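Local coordinates for SidF, inhibitor of growth family, member 3 (Legionella pneumophila subsp. pneumophila, PDB 4FYE), which acts as a phosphoinositide phosphatase, probably removing the 3-phosphate of phosphatidylinositol phosphates at membranes, at residues 211-216 with 294-299; 305-310 with 394-399; 353-358 with 409-414. The protein carries 1 engineered substitution. All blocks are in the same frame, centred on the assembly; numbering follows the deposited sequence.

Interaction 1 of 3, residues 211-216 with 294-299; sequences TKRQQR and TLINQE
The guanidinium of R213 meets the E299 carboxylate at its edge, with the carboxylate carbon close to the guanidinium plane, while F507 of helix 482-514 adds a cation-pi contact. The two flat groups are turned 56° against each other, so both oxygens are met from above the carboxylate plane. R213 NE lies 2.6 Å from E299 OE1, and R213 NH2 reaches E299 OE2 at 3.2 Å, a side-on salt bridge with one nitrogen for each oxygen. R213 has CG anti to its backbone N and a bend at chi3; E299 has CG between the backbone N and the carbonyl carbon (chi1 71°), then runs out extended. A long, bendable arginine and an extended glutamate can thus meet across local helix axes 10.0 Å apart. A water accepts from R213 N and donates weakly to E299 OE1. Helix 212-216, which follows strand 199-206 of the six-stranded sheet and packs on the long helix 284-311, starts with a capping box. T211 OG1 takes the N-H of Q214 N at 3.2 Å, and T211 N returns a bond to Q214 OE1 at 2.8 Å, in the plane of that carbonyl. Threonine and glutamine suit these places because each offers a side-chain acceptor to the other's backbone N-H. The cap also fixes the Q214 amide, whose NE2 donates to E300 and, weakly, to N297 OD1 at 3.0 Å. N297 is itself held by G242 N at OD1 and by the R273 carbonyl at ND2. I296 packs between the polar groups, its CG2 3.6 Å from Q214 CG and its CG1 4.0 Å from R213 CD.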
# COMPACT_ATOMS: atom_id res chain seq x y z
N THR A 211 10.32 0.81 -15.73
CA THR A 211 11.33 1.81 -16.12
C THR A 211 12.06 1.38 -17.39
O THR A 211 12.01 0.22 -17.77
CB THR A 211 12.42 2.00 -15.07
OG1 THR A 211 13.05 0.75 -14.84
CG2 THR A 211 11.86 2.53 -13.75
N LYS A 212 12.73 2.31 -18.06
CA LYS A 212 13.38 1.91 -19.28
C LYS A 212 14.44 0.85 -18.98
O LYS A 212 14.58 -0.11 -19.71
CB LYS A 212 13.92 3.10 -20.08
CG LYS A 212 12.80 4.01 -20.52
CD LYS A 212 12.98 4.56 -21.91
CE LYS A 212 12.02 5.71 -22.19
NZ LYS A 212 12.61 6.70 -23.18
N ARG A 213 15.20 1.06 -17.91
CA ARG A 213 16.18 0.08 -17.51
C ARG A 213 15.56 -1.32 -17.37
O ARG A 213 16.07 -2.27 -17.93
CB ARG A 213 16.80 0.49 -16.19
CG ARG A 213 17.99 -0.35 -15.78
CD ARG A 213 18.16 -0.24 -14.29
NE ARG A 213 18.49 1.12 -13.94
CZ ARG A 213 19.71 1.63 -14.04
NH1 ARG A 213 20.71 0.88 -14.49
NH2 ARG A 213 19.94 2.89 -13.69
N GLN A 214 14.46 -1.45 -16.64
CA GLN A 214 13.76 -2.74 -16.57
C GLN A 214 13.36 -3.22 -17.98
O GLN A 214 13.52 -4.38 -18.33
CB GLN A 214 12.50 -2.64 -15.70
CG GLN A 214 12.75 -2.59 -14.20
CD GLN A 214 11.53 -2.08 -13.44
OE1 GLN A 214 10.74 -1.31 -13.98
NE2 GLN A 214 11.41 -2.46 -12.15
N GLN A 215 12.86 -2.30 -18.78
CA GLN A 215 12.34 -2.63 -20.08
C GLN A 215 13.41 -3.35 -20.91
O GLN A 215 13.11 -4.39 -21.49
CB GLN A 215 11.77 -1.37 -20.76
CG GLN A 215 10.62 -1.58 -21.75
CD GLN A 215 9.45 -2.47 -21.26
OE1 GLN A 215 8.37 -1.97 -20.93
NE2 GLN A 215 9.66 -3.79 -21.24
N ARG A 216 14.65 -2.86 -20.92
CA ARG A 216 15.67 -3.53 -21.73
C ARG A 216 16.37 -4.75 -21.07
O ARG A 216 16.94 -5.58 -21.78
CB ARG A 216 16.69 -2.52 -22.26
CG ARG A 216 17.64 -2.03 -21.19
CD ARG A 216 18.66 -1.05 -21.72
NE ARG A 216 19.03 -0.09 -20.69
CZ ARG A 216 19.91 -0.32 -19.71
NH1 ARG A 216 20.53 -1.51 -19.60
NH2 ARG A 216 20.15 0.66 -18.83
N THR A 294 16.26 -5.29 -6.13
CA THR A 294 15.45 -4.50 -5.28
C THR A 294 15.75 -3.04 -5.51
O THR A 294 14.82 -2.20 -5.45
CB THR A 294 15.32 -4.98 -3.79
OG1 THR A 294 15.76 -3.99 -2.86
CG2 THR A 294 15.92 -6.37 -3.49
N LEU A 295 17.02 -2.73 -5.85
CA LEU A 295 17.42 -1.40 -6.26
C LEU A 295 16.74 -1.02 -7.61
O LEU A 295 16.14 0.04 -7.76
CB LEU A 295 18.91 -1.37 -6.46
CG LEU A 295 19.81 -0.19 -6.12
CD1 LEU A 295 20.68 0.06 -7.33
CD2 LEU A 295 19.10 1.07 -5.71
N ILE A 296 16.83 -1.89 -8.59
CA ILE A 296 16.11 -1.74 -9.82
C ILE A 296 14.60 -1.39 -9.58
O ILE A 296 14.09 -0.33 -10.05
CB ILE A 296 16.37 -2.97 -10.69
CG1 ILE A 296 17.79 -2.84 -11.30
CG2 ILE A 296 15.30 -3.12 -11.75
CD1 ILE A 296 18.34 -4.12 -11.91
N ASN A 297 13.89 -2.24 -8.84
CA ASN A 297 12.54 -1.95 -8.42
C ASN A 297 12.41 -0.69 -7.59
O ASN A 297 11.42 0.03 -7.75
CB ASN A 297 12.01 -3.09 -7.64
CG ASN A 297 11.81 -4.30 -8.50
OD1 ASN A 297 11.88 -4.24 -9.75
ND2 ASN A 297 11.53 -5.42 -7.83
N GLN A 298 13.39 -0.39 -6.72
CA GLN A 298 13.38 0.92 -6.07
C GLN A 298 13.33 2.08 -7.10
O GLN A 298 12.62 3.05 -6.87
CB GLN A 298 14.57 1.13 -5.15
CG GLN A 298 14.36 2.35 -4.27
CD GLN A 298 13.06 2.30 -3.48
OE1 GLN A 298 12.66 1.23 -3.03
NE2 GLN A 298 12.44 3.46 -3.24
N GLU A 299 14.05 2.01 -8.22
CA GLU A 299 13.89 3.09 -9.17
C GLU A 299 12.50 3.17 -9.79
O GLU A 299 11.96 4.28 -9.92
CB GLU A 299 15.10 3.35 -10.12
CG GLU A 299 15.39 2.33 -11.22
CD GLU A 299 16.37 2.83 -12.30
OE1 GLU A 299 16.27 2.37 -13.46
OE2 GLU A 299 17.26 3.67 -12.06
O HOH W 1 15.17 3.56 -16.52

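Interaction 2 of 3, residues 305-310 with 394-399; sequences LAQRQI and ITIQTG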
# COMPACT_ATOMS: atom_id res chain seq x y z
N LEU A 305 6.24 7.43 -7.88
CA LEU A 305 5.87 8.55 -7.06
C LEU A 305 5.86 9.86 -7.83
O LEU A 305 5.00 10.73 -7.63
CB LEU A 305 6.78 8.67 -5.88
CG LEU A 305 6.90 7.52 -4.87
CD1 LEU A 305 7.04 8.10 -3.51
CD2 LEU A 305 5.84 6.45 -4.79
N ALA A 306 6.77 10.01 -8.79
CA ALA A 306 6.82 11.26 -9.57
C ALA A 306 5.57 11.41 -10.41
O ALA A 306 5.07 12.51 -10.56
CB ALA A 306 8.05 11.28 -10.46
N GLN A 307 5.07 10.30 -10.98
CA GLN A 307 3.81 10.32 -11.79
C GLN A 307 2.65 10.68 -10.88
O GLN A 307 1.79 11.43 -11.30
CB GLN A 307 3.51 8.94 -12.53
CG GLN A 307 2.58 9.05 -13.78
CD GLN A 307 3.25 9.62 -15.05
OE1 GLN A 307 4.32 9.17 -15.49
NE2 GLN A 307 2.61 10.61 -15.67
N ARG A 308 2.60 10.15 -9.65
CA ARG A 308 1.49 10.51 -8.75
C ARG A 308 1.54 12.07 -8.56
O ARG A 308 0.53 12.76 -8.63
CB ARG A 308 1.56 9.77 -7.38
CG ARG A 308 0.65 10.41 -6.30
CD ARG A 308 0.40 9.57 -4.97
NE ARG A 308 1.17 10.30 -4.09
CZ ARG A 308 0.84 11.08 -3.10
NH1 ARG A 308 -0.34 11.09 -2.48
NH2 ARG A 308 1.88 11.70 -2.63
N GLN A 309 2.75 12.62 -8.40
CA GLN A 309 2.90 14.00 -8.12
C GLN A 309 2.37 14.79 -9.30
O GLN A 309 1.67 15.76 -9.09
CB GLN A 309 4.37 14.30 -7.82
CG GLN A 309 4.63 15.68 -7.28
CD GLN A 309 6.05 15.83 -6.75
OE1 GLN A 309 6.89 16.43 -7.41
NE2 GLN A 309 6.33 15.24 -5.58
N ILE A 310 2.64 14.38 -10.54
CA ILE A 310 2.07 15.04 -11.70
C ILE A 310 0.49 14.94 -11.72
O ILE A 310 -0.22 15.95 -12.04
CB ILE A 310 2.70 14.54 -13.04
CG1 ILE A 310 4.01 15.26 -13.42
CG2 ILE A 310 1.79 14.88 -14.22
CD1 ILE A 310 5.14 15.22 -12.46
N ILE A 394 14.38 9.14 -14.76
CA ILE A 394 13.07 8.49 -14.76
C ILE A 394 12.30 8.85 -16.02
O ILE A 394 12.77 9.65 -16.78
CB ILE A 394 12.32 8.82 -13.43
CG1 ILE A 394 12.14 7.53 -12.74
CG2 ILE A 394 11.09 9.77 -13.51
CD1 ILE A 394 13.46 7.12 -12.17
N THR A 395 11.15 8.24 -16.26
CA THR A 395 10.34 8.57 -17.45
C THR A 395 8.99 9.04 -16.96
O THR A 395 8.45 8.43 -16.07
CB THR A 395 10.16 7.31 -18.34
OG1 THR A 395 11.39 7.06 -19.00
CG2 THR A 395 9.10 7.52 -19.38
N ILE A 396 8.44 10.11 -17.53
CA ILE A 396 7.19 10.63 -17.09
C ILE A 396 6.29 10.54 -18.29
O ILE A 396 6.62 11.10 -19.34
CB ILE A 396 7.32 12.12 -16.64
CG1 ILE A 396 8.19 12.24 -15.37
CG2 ILE A 396 5.97 12.83 -16.50
CD1 ILE A 396 7.43 11.96 -14.14
N GLN A 397 5.18 9.83 -18.14
CA GLN A 397 4.12 9.86 -19.17
C GLN A 397 3.42 11.22 -19.29
O GLN A 397 2.79 11.66 -18.32
CB GLN A 397 3.02 8.89 -18.78
CG GLN A 397 3.34 7.45 -18.91
CD GLN A 397 3.93 7.17 -20.26
OE1 GLN A 397 5.11 6.82 -20.36
NE2 GLN A 397 3.12 7.39 -21.32
N THR A 398 3.46 11.85 -20.46
CA THR A 398 2.80 13.16 -20.66
C THR A 398 1.41 13.03 -21.28
O THR A 398 0.51 13.79 -20.96
CB THR A 398 3.63 14.10 -21.55
OG1 THR A 398 3.72 13.56 -22.86
CG2 THR A 398 5.05 14.30 -21.00
N GLY A 399 1.27 12.08 -22.19
CA GLY A 399 0.03 11.82 -22.87
C GLY A 399 0.04 10.36 -23.27
O GLY A 399 0.96 9.60 -22.90
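Q307 OE1 is gripped across this contact by one donor, the backbone N of Q397, 2.9 Å away and on a lone pair of the carbonyl oxygen. The same amide gives a second bond in return: Q307 NE2 donates to Q397 O, also at 2.9 Å and again on a lone pair, in the plane of the Q397 carbonyl, with the acceptor close to the Q307 amide plane. A glutamine side chain thus pairs with both backbone polar atoms of a single residue on an edge strand. The setting is a helix packed against a mixed sheet: helix 284-311 runs beside the outermost strand 391-399, their local axes 8.6 Å apart and crossing at -31°. On its other side the strand is bonded through I394 and I396 to T406 and V404 of its antiparallel partner, so the N-H and C=O of Q397 face outward, where the amide satisfies them. Glutamine suits the place because it carries a donor and an acceptor on one flat group, and its chain is long enough to cross from helix to strand. CG stands anti to the backbone N, and a bend at chi2 (76°) brings the amide over; holding both of its ends should fix the amide's rotation. Beside it lies an apolar patch. A306 is small enough for the helix to approach I396, whose CD1 sits 3.8 Å from A306 CB. I343 of helix 335-349 touches both I396 and I310, adding to the patch. I310 CD1 comes to 4.3 Å from I396 CD1.

Interaction 3 of 3, residues 353-358 with 409-414; sequences SVTECY and GYQARM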
# COMPACT_ATOMS: atom_id res chain seq x y z
N SER A 353 11.05 16.50 -7.02
CA SER A 353 11.51 15.69 -5.95
C SER A 353 10.40 15.05 -5.21
O SER A 353 9.30 15.56 -5.13
CB SER A 353 12.52 16.40 -5.02
OG SER A 353 12.08 17.66 -4.70
N VAL A 354 10.73 13.92 -4.63
CA VAL A 354 9.74 13.06 -4.23
C VAL A 354 10.17 12.60 -2.89
O VAL A 354 11.35 12.47 -2.67
CB VAL A 354 9.69 11.99 -5.32
CG1 VAL A 354 10.26 10.67 -4.89
CG2 VAL A 354 8.30 11.95 -5.90
N THR A 355 9.23 12.42 -1.97
CA THR A 355 9.58 11.75 -0.70
C THR A 355 8.73 10.55 -0.34
O THR A 355 7.51 10.62 -0.31
CB THR A 355 9.97 12.70 0.47
OG1 THR A 355 9.47 12.21 1.73
CG2 THR A 355 9.60 14.15 0.23
N GLU A 356 9.37 9.40 -0.13
CA GLU A 356 8.65 8.20 0.19
C GLU A 356 8.70 7.86 1.67
O GLU A 356 9.79 7.84 2.24
CB GLU A 356 9.19 7.04 -0.61
CG GLU A 356 8.44 5.75 -0.36
CD GLU A 356 9.14 4.48 -0.91
OE1 GLU A 356 8.54 3.39 -0.68
OE2 GLU A 356 10.23 4.54 -1.57
N CYS A 357 7.54 7.60 2.27
CA CYS A 357 7.45 7.09 3.65
C CYS A 357 6.90 5.64 3.62
O CYS A 357 5.71 5.40 3.40
CB CYS A 357 6.57 7.99 4.52
SG CYS A 357 6.31 7.34 6.22
N TYR A 358 7.77 4.68 3.82
CA TYR A 358 7.36 3.29 3.71
C TYR A 358 7.04 2.78 5.12
O TYR A 358 7.92 2.59 5.91
CB TYR A 358 8.48 2.51 2.99
CG TYR A 358 8.27 1.04 2.90
CD1 TYR A 358 7.01 0.50 2.67
CD2 TYR A 358 9.34 0.16 3.01
CE1 TYR A 358 6.83 -0.88 2.59
CE2 TYR A 358 9.16 -1.20 2.97
CZ TYR A 358 7.91 -1.73 2.77
OH TYR A 358 7.75 -3.12 2.70
N GLY A 409 14.53 13.95 -7.67
CA GLY A 409 15.12 13.95 -6.32
C GLY A 409 14.39 12.93 -5.44
O GLY A 409 13.17 12.75 -5.58
N TYR A 410 15.11 12.23 -4.55
CA TYR A 410 14.48 11.24 -3.64
C TYR A 410 14.86 11.43 -2.17
O TYR A 410 15.97 11.82 -1.84
CB TYR A 410 14.71 9.81 -4.14
CG TYR A 410 14.07 8.72 -3.33
CD1 TYR A 410 12.74 8.33 -3.53
CD2 TYR A 410 14.83 8.03 -2.35
CE1 TYR A 410 12.18 7.30 -2.76
CE2 TYR A 410 14.30 7.00 -1.62
CZ TYR A 410 13.00 6.64 -1.81
OH TYR A 410 12.52 5.65 -1.02
N GLN A 411 13.88 11.23 -1.29
CA GLN A 411 14.10 11.24 0.15
C GLN A 411 13.31 10.07 0.73
O GLN A 411 12.12 9.93 0.47
CB GLN A 411 13.59 12.53 0.78
CG GLN A 411 14.38 13.77 0.34
CD GLN A 411 14.11 14.97 1.23
OE1 GLN A 411 13.32 15.85 0.88
NE2 GLN A 411 14.77 15.01 2.40
N ALA A 412 14.00 9.24 1.50
CA ALA A 412 13.47 8.10 2.15
C ALA A 412 13.08 8.29 3.64
O ALA A 412 13.74 9.00 4.42
CB ALA A 412 14.50 7.02 2.09
N ARG A 413 12.00 7.63 4.02
CA ARG A 413 11.72 7.44 5.40
C ARG A 413 11.10 6.03 5.50
O ARG A 413 10.12 5.70 4.84
CB ARG A 413 10.74 8.50 5.94
CG ARG A 413 11.00 9.97 5.61
CD ARG A 413 11.89 10.45 6.68
NE ARG A 413 12.06 11.87 6.66
CZ ARG A 413 13.12 12.46 6.13
NH1 ARG A 413 14.05 11.71 5.54
NH2 ARG A 413 13.26 13.78 6.19
N MET A 414 11.69 5.21 6.36
CA MET A 414 11.28 3.88 6.41
C MET A 414 11.16 3.49 7.83
O MET A 414 12.09 3.75 8.58
CB MET A 414 12.28 2.97 5.74
CG MET A 414 11.74 1.56 5.94
SD MET A 414 12.74 0.42 5.07
CE MET A 414 12.01 -1.14 5.37
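Two parallel strands of the mixed sheet, 353-360 and 402-416, lie in register here, tightly packed around E356, Y358, Y410 and M414, with C357 and R413 under helix 438-458, and looser at the N-terminal end, where S353 and Q411 are exposed. The backbone bonds straighten along the strands. At that exposed end V354 N meets G409 O from above the carbonyl plane, and the bond from Q411 N to V354 O is weak. Farther on they run nearly along the C=O axes, from E356 N to Q411 O, then from R413 N to E356 O and from Y358 N to R413 O, the last two both 2.8 Å. Glycine fits beside S353, where the CA atoms of S353 and G409 are just 4.0 Å apart. T355 and Q411 run alongside each other in the same direction, their CB atoms 3.6 Å apart. Helices 284-311 and 373-387 cover the face of E356 and Y410. Extended M414 accompanies Y358 in an oblique Met-aromatic contact, its CE 3.7 Å from Y358 CE2. V354 CG1 meets the edge of the Y410 ring at CD1. Y410 OH donates to E356 OE2 at 2.6 Å; that oxygen lies at the ring edge and is met from above the carboxylate plane, the planes 67° apart. Q298 also donates to OE2, while R273 and T643 hold OE1. So many donors and a cation around a buried carboxylate should favour its ionised form.

From the N terminus, residues 211-216 come first and meet 294-299 after an excursion that includes strands 247-254 and 260-268 of the six-stranded sheet; interaction 1 closes that loop before the others open. Helix 284-311 then continues into interaction 2. Its residues 305-310 find their partner only at 394-399, after 353-358 has been passed, and 409-414 follows last, so interactions 2 and 3 cross. Both end on neighbouring strands of the four-stranded sheet, 391-399 and 402-416, against which helix 284-311 packs. Q309 NE2 probably bonds to S353 O between interactions 2 and 3, K212 packs on T395, and Q298 probably bonds to E356, so the helix joins all three.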